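Side-chain contacts in putative isohexenylglutaconyl-CoA hydratase (Pseudomonas aeruginosa, PDB 4ZU2), which belongs to the crotonase family and probably hydrates an unsaturated branched-chain glutaconyl-CoA, most likely isohexenylglutaconyl-CoA of terpenoid breakdown: residues A[22-27]-A[69-74]; A[116-121]-A[151-156]; A[137-142]-A[147-152]; A[162-165]-A[169-172]. All coordinates share one frame; numbering follows the deposited sequence.

Contact 1: A[22-27]-A[69-74]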
loop_
_atom_site.group_PDB
_atom_site.type_symbol
_atom_site.label_atom_id
_atom_site.label_comp_id
_atom_site.label_asym_id
_atom_site.label_seq_id
_atom_site.Cartn_x
_atom_site.Cartn_y
_atom_site.Cartn_z
ATOM N N LEU A 22 3.938 27.839 9.282
ATOM C CA LEU A 22 5.123 28.139 8.518
ATOM C C LEU A 22 4.867 29.540 7.988
ATOM O O LEU A 22 3.821 29.819 7.368
ATOM C CB LEU A 22 5.313 27.144 7.362
ATOM C CG LEU A 22 5.134 25.647 7.688
ATOM C CD1 LEU A 22 5.316 24.786 6.450
ATOM C CD2 LEU A 22 6.040 25.227 8.774
ATOM N N ASN A 23 5.817 30.409 8.257
ATOM C CA ASN A 23 5.587 31.827 8.180
ATOM C C ASN A 23 6.697 32.573 7.442
ATOM O O ASN A 23 7.437 33.349 8.026
ATOM C CB ASN A 23 5.430 32.334 9.629
ATOM C CG ASN A 23 4.847 33.733 9.710
ATOM O OD1 ASN A 23 5.138 34.459 10.642
ATOM N ND2 ASN A 23 4.027 34.109 8.748
ATOM N N ARG A 24 6.828 32.290 6.157
ATOM C CA ARG A 24 7.636 33.104 5.256
ATOM C C ARG A 24 6.821 33.265 3.981
ATOM O O ARG A 24 7.197 32.699 2.961
ATOM C CB ARG A 24 8.976 32.408 4.939
ATOM C CG ARG A 24 9.981 32.407 6.086
ATOM C CD ARG A 24 11.168 31.436 5.883
ATOM N NE ARG A 24 12.317 32.088 5.246
ATOM C CZ ARG A 24 12.703 31.905 3.983
ATOM N NH1 ARG A 24 12.038 31.075 3.178
ATOM N NH2 ARG A 24 13.769 32.565 3.519
ATOM N N PRO A 25 5.683 33.993 4.058
ATOM C CA PRO A 25 4.670 34.057 2.997
ATOM C C PRO A 25 5.205 34.626 1.701
ATOM O O PRO A 25 4.710 34.334 0.611
ATOM C CB PRO A 25 3.602 34.989 3.580
ATOM C CG PRO A 25 4.305 35.746 4.693
ATOM C CD PRO A 25 5.258 34.740 5.257
ATOM N N GLN A 26 6.211 35.465 1.858
ATOM C CA GLN A 26 6.980 36.048 0.780
ATOM C C GLN A 26 7.569 35.053 -0.190
ATOM O O GLN A 26 7.652 35.350 -1.375
ATOM C CB GLN A 26 8.125 36.886 1.378
ATOM C CG GLN A 26 8.984 36.140 2.488
ATOM C CD GLN A 26 8.357 36.233 3.890
ATOM O OE1 GLN A 26 7.173 36.172 3.990
ATOM N NE2 GLN A 26 9.141 36.403 4.938
ATOM N N SER A 27 8.019 33.897 0.308
ATOM C CA SER A 27 8.552 32.842 -0.564
ATOM C C SER A 27 7.667 31.603 -0.545
ATOM O O SER A 27 8.172 30.474 -0.654
ATOM C CB SER A 27 9.981 32.474 -0.170
ATOM O OG SER A 27 10.030 31.811 1.068
ATOM N N ASP A 69 14.148 26.546 0.148
ATOM C CA ASP A 69 14.474 27.956 -0.086
ATOM C C ASP A 69 15.618 28.088 -1.103
ATOM O O ASP A 69 16.727 27.574 -0.865
ATOM C CB ASP A 69 14.902 28.639 1.242
ATOM C CG ASP A 69 15.363 30.100 1.052
ATOM O OD1 ASP A 69 14.537 30.973 0.664
ATOM O OD2 ASP A 69 16.554 30.375 1.306
ATOM N N ILE A 70 15.409 28.832 -2.190
ATOM C CA ILE A 70 16.422 28.793 -3.275
ATOM C C ILE A 70 17.684 29.566 -2.898
ATOM O O ILE A 70 18.773 29.193 -3.299
ATOM C CB ILE A 70 15.850 29.181 -4.700
ATOM C CG1 ILE A 70 16.875 28.926 -5.847
ATOM C CG2 ILE A 70 15.421 30.631 -4.732
ATOM C CD1 ILE A 70 17.225 27.412 -6.192
ATOM N N LYS A 71 17.535 30.592 -2.081
ATOM C CA LYS A 71 18.655 31.391 -1.616
ATOM C C LYS A 71 19.592 30.490 -0.866
ATOM O O LYS A 71 20.785 30.493 -1.115
ATOM C CB LYS A 71 18.194 32.525 -0.709
ATOM C CG LYS A 71 17.335 33.565 -1.421
ATOM C CD LYS A 71 16.795 34.669 -0.474
ATOM C CE LYS A 71 15.649 34.149 0.426
ATOM N NZ LYS A 71 14.586 33.273 -0.238
ATOM N N ASP A 72 19.046 29.682 0.030
ATOM C CA ASP A 72 19.900 28.797 0.797
ATOM C C ASP A 72 20.539 27.729 -0.075
ATOM O O ASP A 72 21.686 27.370 0.151
ATOM C CB ASP A 72 19.163 28.208 1.998
ATOM C CG ASP A 72 18.984 29.217 3.103
ATOM O OD1 ASP A 72 19.581 30.329 3.016
ATOM O OD2 ASP A 72 18.238 28.904 4.048
ATOM N N MET A 73 19.837 27.252 -1.089
ATOM C CA MET A 73 20.414 26.191 -1.940
ATOM C C MET A 73 21.540 26.863 -2.765
ATOM O O MET A 73 22.561 26.267 -3.072
ATOM C CB MET A 73 19.342 25.541 -2.841
ATOM C CG MET A 73 19.550 24.021 -3.155
ATOM S SD MET A 73 18.802 22.868 -1.994
ATOM C CE MET A 73 19.369 23.450 -0.382
ATOM N N ALA A 74 21.343 28.137 -3.080
ATOM C CA ALA A 74 22.310 28.848 -3.865
ATOM C C ALA A 74 23.565 29.095 -3.001
ATOM O O ALA A 74 24.662 28.829 -3.441
ATOM C CB ALA A 74 21.712 30.190 -4.441
#

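Contact 2: A[116-121]-A[151-156]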
loop_
_atom_site.group_PDB
_atom_site.type_symbol
_atom_site.label_atom_id
_atom_site.label_comp_id
_atom_site.label_asym_id
_atom_site.label_seq_id
_atom_site.Cartn_x
_atom_site.Cartn_y
_atom_site.Cartn_z
ATOM N N GLY A 116 9.957 19.518 -0.842
ATOM C CA GLY A 116 10.022 19.328 0.595
ATOM C C GLY A 116 8.694 19.623 1.294
ATOM O O GLY A 116 8.421 19.069 2.350
ATOM N N GLY A 117 7.882 20.506 0.709
ATOM C CA GLY A 117 6.528 20.771 1.197
ATOM C C GLY A 117 5.624 19.548 1.119
ATOM O O GLY A 117 4.924 19.231 2.083
ATOM N N PHE A 118 5.628 18.907 -0.042
ATOM C CA PHE A 118 4.925 17.634 -0.322
ATOM C C PHE A 118 5.518 16.578 0.633
ATOM O O PHE A 118 4.801 15.763 1.197
ATOM C CB PHE A 118 5.129 17.343 -1.819
ATOM C CG PHE A 118 4.684 16.010 -2.309
ATOM C CD1 PHE A 118 5.165 14.818 -1.777
ATOM C CD2 PHE A 118 3.868 15.941 -3.404
ATOM C CE1 PHE A 118 4.752 13.593 -2.281
ATOM C CE2 PHE A 118 3.449 14.702 -3.904
ATOM C CZ PHE A 118 3.905 13.536 -3.351
ATOM N N GLY A 119 6.817 16.671 0.904
ATOM C CA GLY A 119 7.435 15.870 1.957
ATOM C C GLY A 119 6.811 15.898 3.344
ATOM O O GLY A 119 6.544 14.853 3.948
ATOM N N LEU A 120 6.600 17.079 3.889
ATOM C CA LEU A 120 5.963 17.193 5.207
ATOM C C LEU A 120 4.539 16.653 5.254
ATOM O O LEU A 120 4.111 16.166 6.269
ATOM C CB LEU A 120 5.849 18.647 5.627
ATOM C CG LEU A 120 7.098 19.460 5.889
ATOM C CD1 LEU A 120 6.673 20.893 6.183
ATOM C CD2 LEU A 120 7.860 18.872 7.071
ATOM N N ALA A 121 3.789 16.855 4.186
ATOM C CA ALA A 121 2.404 16.363 4.111
ATOM C C ALA A 121 2.393 14.822 4.287
ATOM O O ALA A 121 1.502 14.243 4.896
ATOM C CB ALA A 121 1.786 16.767 2.778
ATOM N N PRO A 151 11.380 7.663 0.430
ATOM C CA PRO A 151 10.835 6.638 1.324
ATOM C C PRO A 151 9.524 7.044 1.991
ATOM O O PRO A 151 8.688 6.209 2.245
ATOM C CB PRO A 151 11.951 6.469 2.359
ATOM C CG PRO A 151 12.813 7.602 2.224
ATOM C CD PRO A 151 12.720 8.079 0.838
ATOM N N PHE A 152 9.324 8.336 2.224
ATOM C CA PHE A 152 8.123 8.760 2.875
ATOM C C PHE A 152 6.918 8.814 1.883
ATOM O O PHE A 152 5.771 8.593 2.262
ATOM C CB PHE A 152 8.344 10.060 3.641
ATOM C CG PHE A 152 9.348 9.950 4.777
ATOM C CD1 PHE A 152 8.999 9.344 5.977
ATOM C CD2 PHE A 152 10.628 10.500 4.646
ATOM C CE1 PHE A 152 9.906 9.272 7.012
ATOM C CE2 PHE A 152 11.543 10.400 5.642
ATOM C CZ PHE A 152 11.196 9.790 6.837
ATOM N N VAL A 153 7.187 9.044 0.616
ATOM C CA VAL A 153 6.114 9.075 -0.350
ATOM C C VAL A 153 5.704 7.646 -0.746
ATOM O O VAL A 153 4.528 7.383 -0.967
ATOM C CB VAL A 153 6.444 9.929 -1.608
ATOM C CG1 VAL A 153 7.579 9.328 -2.413
ATOM C CG2 VAL A 153 5.192 10.085 -2.508
ATOM N N VAL A 154 6.664 6.745 -0.872
ATOM C CA VAL A 154 6.338 5.339 -1.141
ATOM C C VAL A 154 5.530 4.803 0.053
ATOM O O VAL A 154 4.505 4.162 -0.123
ATOM C CB VAL A 154 7.620 4.509 -1.345
ATOM C CG1 VAL A 154 7.292 3.012 -1.481
ATOM C CG2 VAL A 154 8.397 5.054 -2.518
ATOM N N ARG A 155 5.949 5.139 1.275
ATOM C CA ARG A 155 5.162 4.787 2.464
ATOM C C ARG A 155 3.773 5.450 2.423
ATOM O O ARG A 155 2.788 4.860 2.850
ATOM C CB ARG A 155 5.917 5.154 3.746
ATOM C CG ARG A 155 6.931 4.097 4.133
ATOM C CD ARG A 155 8.096 4.573 4.972
ATOM N NE ARG A 155 9.226 3.699 4.635
ATOM C CZ ARG A 155 9.985 3.048 5.499
ATOM N NH1 ARG A 155 9.807 3.191 6.813
ATOM N NH2 ARG A 155 10.947 2.254 5.044
ATOM N N ARG A 156 3.690 6.644 1.850
ATOM C CA ARG A 156 2.478 7.431 1.916
ATOM C C ARG A 156 1.355 6.848 1.033
ATOM O O ARG A 156 0.279 6.562 1.526
ATOM C CB ARG A 156 2.746 8.886 1.535
ATOM C CG ARG A 156 1.520 9.776 1.751
ATOM C CD ARG A 156 1.213 9.925 3.203
ATOM N NE ARG A 156 0.206 10.937 3.456
ATOM C CZ ARG A 156 -0.077 11.413 4.654
ATOM N NH1 ARG A 156 0.558 10.951 5.712
ATOM N NH2 ARG A 156 -1.031 12.316 4.802
#

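Contact 3: A[137-142]-A[147-152]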
loop_
_atom_site.group_PDB
_atom_site.type_symbol
_atom_site.label_atom_id
_atom_site.label_comp_id
_atom_site.label_asym_id
_atom_site.label_seq_id
_atom_site.Cartn_x
_atom_site.Cartn_y
_atom_site.Cartn_z
ATOM N N LEU A 137 6.161 17.012 -7.142
ATOM C CA LEU A 137 7.599 16.856 -6.898
ATOM C C LEU A 137 8.371 17.349 -8.112
ATOM O O LEU A 137 8.655 16.575 -9.032
ATOM C CB LEU A 137 7.926 15.375 -6.619
ATOM C CG LEU A 137 7.273 14.829 -5.339
ATOM C CD1 LEU A 137 7.452 13.317 -5.153
ATOM C CD2 LEU A 137 7.787 15.535 -4.132
ATOM N N PRO A 138 8.718 18.639 -8.147
ATOM C CA PRO A 138 9.420 19.147 -9.344
ATOM C C PRO A 138 10.878 18.703 -9.477
ATOM O O PRO A 138 11.501 18.943 -10.498
ATOM C CB PRO A 138 9.388 20.669 -9.149
ATOM C CG PRO A 138 8.322 20.913 -8.135
ATOM C CD PRO A 138 8.382 19.726 -7.223
ATOM N N GLU A 139 11.387 18.020 -8.472
ATOM C CA GLU A 139 12.808 17.816 -8.346
ATOM C C GLU A 139 13.489 17.317 -9.576
ATOM O O GLU A 139 14.489 17.897 -10.001
ATOM C CB GLU A 139 13.127 16.920 -7.172
ATOM C CG GLU A 139 13.068 17.616 -5.870
ATOM C CD GLU A 139 11.695 17.570 -5.246
ATOM O OE1 GLU A 139 10.690 17.333 -5.952
ATOM O OE2 GLU A 139 11.640 17.784 -4.040
ATOM N N THR A 140 12.992 16.281 -10.210
ATOM C CA THR A 140 13.763 15.793 -11.375
ATOM C C THR A 140 13.569 16.674 -12.632
ATOM O O THR A 140 14.303 16.515 -13.599
ATOM C CB THR A 140 13.392 14.378 -11.761
ATOM O OG1 THR A 140 12.030 14.374 -12.186
ATOM C CG2 THR A 140 13.595 13.404 -10.607
ATOM N N SER A 141 12.565 17.555 -12.642
ATOM C CA SER A 141 12.452 18.573 -13.711
ATOM C C SER A 141 13.536 19.682 -13.599
ATOM O O SER A 141 13.599 20.585 -14.419
ATOM C CB SER A 141 11.026 19.167 -13.795
ATOM O OG SER A 141 10.697 20.130 -12.800
ATOM N N LEU A 142 14.366 19.564 -12.565
ATOM C CA LEU A 142 15.453 20.479 -12.225
ATOM C C LEU A 142 16.775 19.717 -12.111
ATOM O O LEU A 142 17.789 20.265 -11.673
ATOM C CB LEU A 142 15.177 21.134 -10.863
ATOM C CG LEU A 142 14.643 22.565 -10.856
ATOM C CD1 LEU A 142 13.264 22.601 -11.470
ATOM C CD2 LEU A 142 14.624 23.089 -9.436
ATOM N N ALA A 147 15.129 13.116 -2.750
ATOM C CA ALA A 147 15.957 12.032 -2.182
ATOM C C ALA A 147 15.517 11.584 -0.808
ATOM O O ALA A 147 15.316 10.384 -0.574
ATOM C CB ALA A 147 17.384 12.453 -2.120
ATOM N N GLN A 148 15.352 12.553 0.095
ATOM C CA GLN A 148 14.850 12.275 1.435
ATOM C C GLN A 148 13.347 11.993 1.369
ATOM O O GLN A 148 12.823 11.304 2.222
ATOM C CB GLN A 148 15.046 13.455 2.386
ATOM C CG GLN A 148 16.451 13.939 2.565
ATOM C CD GLN A 148 17.334 12.878 3.175
ATOM O OE1 GLN A 148 17.118 12.444 4.297
ATOM N NE2 GLN A 148 18.307 12.432 2.416
ATOM N N ILE A 149 12.648 12.592 0.402
ATOM C CA ILE A 149 11.202 12.356 0.267
ATOM C C ILE A 149 10.872 10.908 -0.105
ATOM O O ILE A 149 9.825 10.379 0.334
ATOM C CB ILE A 149 10.608 13.327 -0.767
ATOM C CG1 ILE A 149 10.649 14.765 -0.214
ATOM C CG2 ILE A 149 9.239 13.007 -1.149
ATOM C CD1 ILE A 149 10.650 15.768 -1.268
ATOM N N ALA A 150 11.723 10.288 -0.926
ATOM C CA ALA A 150 11.383 9.024 -1.596
ATOM C C ALA A 150 10.725 7.981 -0.672
ATOM O O ALA A 150 9.641 7.476 -0.938
ATOM C CB ALA A 150 12.586 8.420 -2.263
ATOM N N PRO A 151 11.380 7.663 0.430
ATOM C CA PRO A 151 10.835 6.638 1.324
ATOM C C PRO A 151 9.524 7.044 1.991
ATOM O O PRO A 151 8.688 6.209 2.245
ATOM C CB PRO A 151 11.951 6.469 2.359
ATOM C CG PRO A 151 12.813 7.602 2.224
ATOM C CD PRO A 151 12.720 8.079 0.838
ATOM N N PHE A 152 9.324 8.336 2.224
ATOM C CA PHE A 152 8.123 8.760 2.875
ATOM C C PHE A 152 6.918 8.814 1.883
ATOM O O PHE A 152 5.771 8.593 2.262
ATOM C CB PHE A 152 8.344 10.060 3.641
ATOM C CG PHE A 152 9.348 9.950 4.777
ATOM C CD1 PHE A 152 8.999 9.344 5.977
ATOM C CD2 PHE A 152 10.628 10.500 4.646
ATOM C CE1 PHE A 152 9.906 9.272 7.012
ATOM C CE2 PHE A 152 11.543 10.400 5.642
ATOM C CZ PHE A 152 11.196 9.790 6.837
#

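Contact 4: A[162-165]-A[169-172]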
loop_
_atom_site.group_PDB
_atom_site.type_symbol
_atom_site.label_atom_id
_atom_site.label_comp_id
_atom_site.label_asym_id
_atom_site.label_seq_id
_atom_site.Cartn_x
_atom_site.Cartn_y
_atom_site.Cartn_z
ATOM N N ALA A 162 3.926 6.574 -6.537
ATOM C CA ALA A 162 5.069 7.419 -6.233
ATOM C C ALA A 162 5.933 7.522 -7.439
ATOM O O ALA A 162 6.419 8.618 -7.751
ATOM C CB ALA A 162 5.907 6.891 -5.043
ATOM N N ARG A 163 6.126 6.385 -8.107
ATOM C CA ARG A 163 6.944 6.348 -9.309
ATOM C C ARG A 163 6.449 7.336 -10.376
ATOM O O ARG A 163 7.260 7.976 -11.006
ATOM C CB ARG A 163 7.108 4.931 -9.864
ATOM C CG ARG A 163 5.822 4.169 -10.242
ATOM C CD ARG A 163 6.008 2.699 -10.079
ATOM N NE ARG A 163 7.103 2.185 -10.902
ATOM C CZ ARG A 163 7.409 0.900 -11.025
ATOM N NH1 ARG A 163 6.725 -0.052 -10.364
ATOM N NH2 ARG A 163 8.411 0.559 -11.796
ATOM N N ARG A 164 5.131 7.496 -10.538
ATOM C CA ARG A 164 4.592 8.389 -11.554
ATOM C C ARG A 164 4.827 9.826 -11.154
ATOM O O ARG A 164 5.256 10.600 -11.969
ATOM C CB ARG A 164 3.082 8.174 -11.782
ATOM C CG ARG A 164 2.470 9.126 -12.800
ATOM C CD ARG A 164 0.995 8.817 -13.117
ATOM N NE ARG A 164 0.092 9.388 -12.136
ATOM C CZ ARG A 164 -0.257 10.669 -12.064
ATOM N NH1 ARG A 164 0.207 11.546 -12.926
ATOM N NH2 ARG A 164 -1.099 11.077 -11.127
ATOM N N LEU A 165 4.565 10.168 -9.890
ATOM C CA LEU A 165 4.687 11.543 -9.460
ATOM C C LEU A 165 6.115 12.025 -9.587
ATOM O O LEU A 165 6.359 13.129 -10.111
ATOM C CB LEU A 165 4.157 11.754 -8.037
ATOM C CG LEU A 165 2.732 11.249 -7.796
ATOM C CD1 LEU A 165 2.164 11.865 -6.513
ATOM C CD2 LEU A 165 1.867 11.511 -8.979
ATOM N N ALA A 169 7.153 14.539 -12.631
ATOM C CA ALA A 169 6.958 15.858 -11.997
ATOM C C ALA A 169 5.529 16.410 -12.160
ATOM O O ALA A 169 5.309 17.620 -12.185
ATOM C CB ALA A 169 7.993 16.858 -12.535
ATOM N N ALA A 170 4.563 15.503 -12.206
ATOM C CA ALA A 170 3.148 15.849 -12.386
ATOM C C ALA A 170 2.573 16.751 -11.302
ATOM O O ALA A 170 2.689 16.453 -10.115
ATOM C CB ALA A 170 2.309 14.545 -12.425
ATOM N N ARG A 171 1.897 17.821 -11.708
ATOM C CA ARG A 171 1.146 18.642 -10.772
ATOM C C ARG A 171 -0.267 18.056 -10.715
ATOM O O ARG A 171 -0.706 17.384 -11.659
ATOM C CB ARG A 171 1.109 20.104 -11.239
ATOM C CG ARG A 171 2.109 21.039 -10.573
ATOM C CD ARG A 171 3.562 20.652 -10.751
ATOM N NE ARG A 171 4.430 21.811 -10.503
ATOM C CZ ARG A 171 5.719 21.886 -10.827
ATOM N NH1 ARG A 171 6.323 20.838 -11.402
ATOM N NH2 ARG A 171 6.403 23.018 -10.563
ATOM N N PHE A 172 -0.968 18.303 -9.612
ATOM C CA PHE A 172 -2.311 17.777 -9.392
ATOM C C PHE A 172 -2.862 18.430 -8.151
ATOM O O PHE A 172 -2.097 18.940 -7.310
ATOM C CB PHE A 172 -2.324 16.257 -9.204
ATOM C CG PHE A 172 -1.450 15.752 -8.060
ATOM C CD1 PHE A 172 -0.099 15.535 -8.249
ATOM C CD2 PHE A 172 -1.984 15.499 -6.806
ATOM C CE1 PHE A 172 0.701 15.071 -7.213
ATOM C CE2 PHE A 172 -1.183 15.031 -5.758
ATOM C CZ PHE A 172 0.163 14.831 -5.969
HETATM O O HOH W 1 5.168 15.133 -8.987
#

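Contact 1: A[22-27]-A[69-74]
R24 reaches from the loop after strand 17-22 to D69, and the charged interactions are concentrated on one carboxylate oxygen. R24 NH2 lies 3.4 Å from D69 OD1, a salt bridge that includes a weak hydrogen bond, with an N-H...O angle of 151°. R24 NH1 is nearly as close to D69 OD1, at 3.5 Å, yet the guanidinium and carboxylate planes stand 89° apart. The two groups therefore do not face each other as a coplanar, two-pronged pair: of the carboxylate, only OD1 comes to the guanidinium edge, where K71 NZ also lies. K71 brings its ammonium to the same oxygen along a chain bent at its last two torsions. The three residues form a salt-bridge network, although the K71 leg is too short to be trusted in detail; R24 NH2 and K71 NZ are 3.9 Å apart around the shared anion.

The second carboxylate oxygen serves the backbone. D69 is the N-cap of helix 70-76, with CG anti to its own N (chi1 176°), and D69 OD2 accepts from D72 N at 2.9 Å, the amide lying well out of the carboxylate plane. One side chain thus caps the helix with OD2 and meets the basic groups with OD1.

Backbone bonds fix the base of R24. S27 N donates to R24 O at 3.0 Å, closing the turn through P25 and Q26, and R24 N is bonded to N29 OD1. At the tip, R24 NH1 has a weak bond to A30 O. On the helix side, D72 OD2 accepts from L33 N.

Contact 2: A[116-121]-A[151-156]
F118 and V153 form the apolar half of a buried helix-helix contact, and A121 and R156 form the polar half; helix 116-121 here meets helix 149-157 in the interior of the crotonase fold. The backbones stay well apart, A121 CA and R156 CA being 9.2 Å from each other, and the gap is bridged by the F118, V153 and R156 side chains, the last reaching a backbone carbonyl.

The apolar half is an edge contact. V153 CG2 lies in the plane of the F118 ring, 3.5 Å from F118 CE1 and 3.8 Å from F118 CZ, and so meets the ring at its CE1-CZ edge. F118 CG is anti to its backbone N (chi1 171°), which carries the ring across to the second helix. V153 CG2 also takes the position anti to N, and is the branch that touches.

In the polar half, A121 O stands over one face of the R156 guanidinium, 3.1 Å above its plane and displaced toward the rim. R156 NH2 is 3.2 Å from A121 O, but a carbonyl above the plane is badly placed for the N-H bonds, and no hydrogen bond results. The guanidinium uses its N-H groups elsewhere: R156 NH1 binds S124 O and R156 NE binds L182 O, which fix its orientation. A121 O in turn accepts from S124 OG. Near the C-terminal end of helix 149-157, R156 O is hydrogen-bonded to T160 OG1 of the third subunit.

Around this pair, helix 81-99 covers L120 and F152, while helix 159-168 packs A162 against V153 and L165 against F118.

Contact 3: A[137-142]-A[147-152]
I149 receives two side chains, L137 and E139, where the loop after strand 134-136 leads into helix 149-157 in the crotonase fold. E139 lies in the loop where hydratases of this family commonly carry a catalytic glutamate, and E139 OE2 is 4.0 Å from G116 N at the start of helix 116-121, consistent with a place near the active site. L137 CA and I149 CA are 9.2 Å apart, and the touching is done by branch ends.

L137 and I149 run past each other in opposite directions. L137 CD2 lies 4.1 Å from I149 CD1 and 4.2 Å from I149 CG2, so that one leucine methyl rests against both methyl groups of the isoleucine. In I149, CG1 is anti to the carbonyl carbon (chi1 -69°), whereas CG2 is anti to the backbone N.

E139 comes at an oblique angle to I149. Its chain is sharply bent at the second torsion (chi2 90°), and this turns the carboxylate toward the helix, with E139 OE2 3.6 Å from I149 CD1. The meeting is an oxygen against a methyl, without hydrogen bonding. I144 and P146 of the intervening loop also touch the E139 side chain.

The loop that presents these groups is tied to other parts. T140 OG1 is hydrogen-bonded to A166 O, and the helix side reaches a second subunit, where L231 O accepts from Q148 NE2. Within the loop, L142 N donates to E139 O at 3.1 Å in a short 3-10 turn. S141 OG donates to P138 O over 2.7 Å, approaching a lone pair in the carbonyl plane at a C=O...O angle of 130°.

Contact 4: A[162-165]-A[169-172]
After helix 159-168 the chain reverses through A169, whose phi is positive (52°), and this puts A170 CA within 5.4 Å of L165 CA. A water bridges the turn: it donates to L165 O at 2.6 Å and to A170 O at 3.0 Å, joining the last part of the helix to the departing loop.

L165 and F172 cross at about a right angle. L165 CD1 lies 3.6 Å from both F172 CE1 and F172 CZ, obliquely to the ring, with L165 CD2 a little farther from CE1. F172 holds CG between its backbone N and carbonyl carbon (chi1 57°), a cramped choice that folds the ring back toward the helix. R164 bends at its third torsion so that NH1 comes 3.7 Å from A170 CB, and L165 CD2 sits over one face of the R164 guanidinium. R164 also touches E176 and, in the second subunit, H184.

The F172 backbone pairs with F135, and their rings meet nearly parallel. The turn takes the chain from the C-terminus of helix 159-168 into strand 172-173 of the small three-stranded sheet beside the main sheet of the crotonase fold.

How the contacts relate
Contact 1 comes first along the chain, and contacts 2 to 4 follow in a cluster. Contacts 2 and 3 lie closest, with centres about 9 Å apart, and both end on helix 149-157, sharing P151 and F152. Contact 4 uses the next helix, 159-168, and its centre is about 10 Å from that of contact 3 and 12 Å from that of contact 2; F118 joins the cluster by touching L137 and F172. Contact 1 is about 19 Å from contact 2 between centres but meets it through L22 and L120. The cluster packs helices 116-121, 149-157 and 159-168 together, and its three contacts all also reach the second subunit.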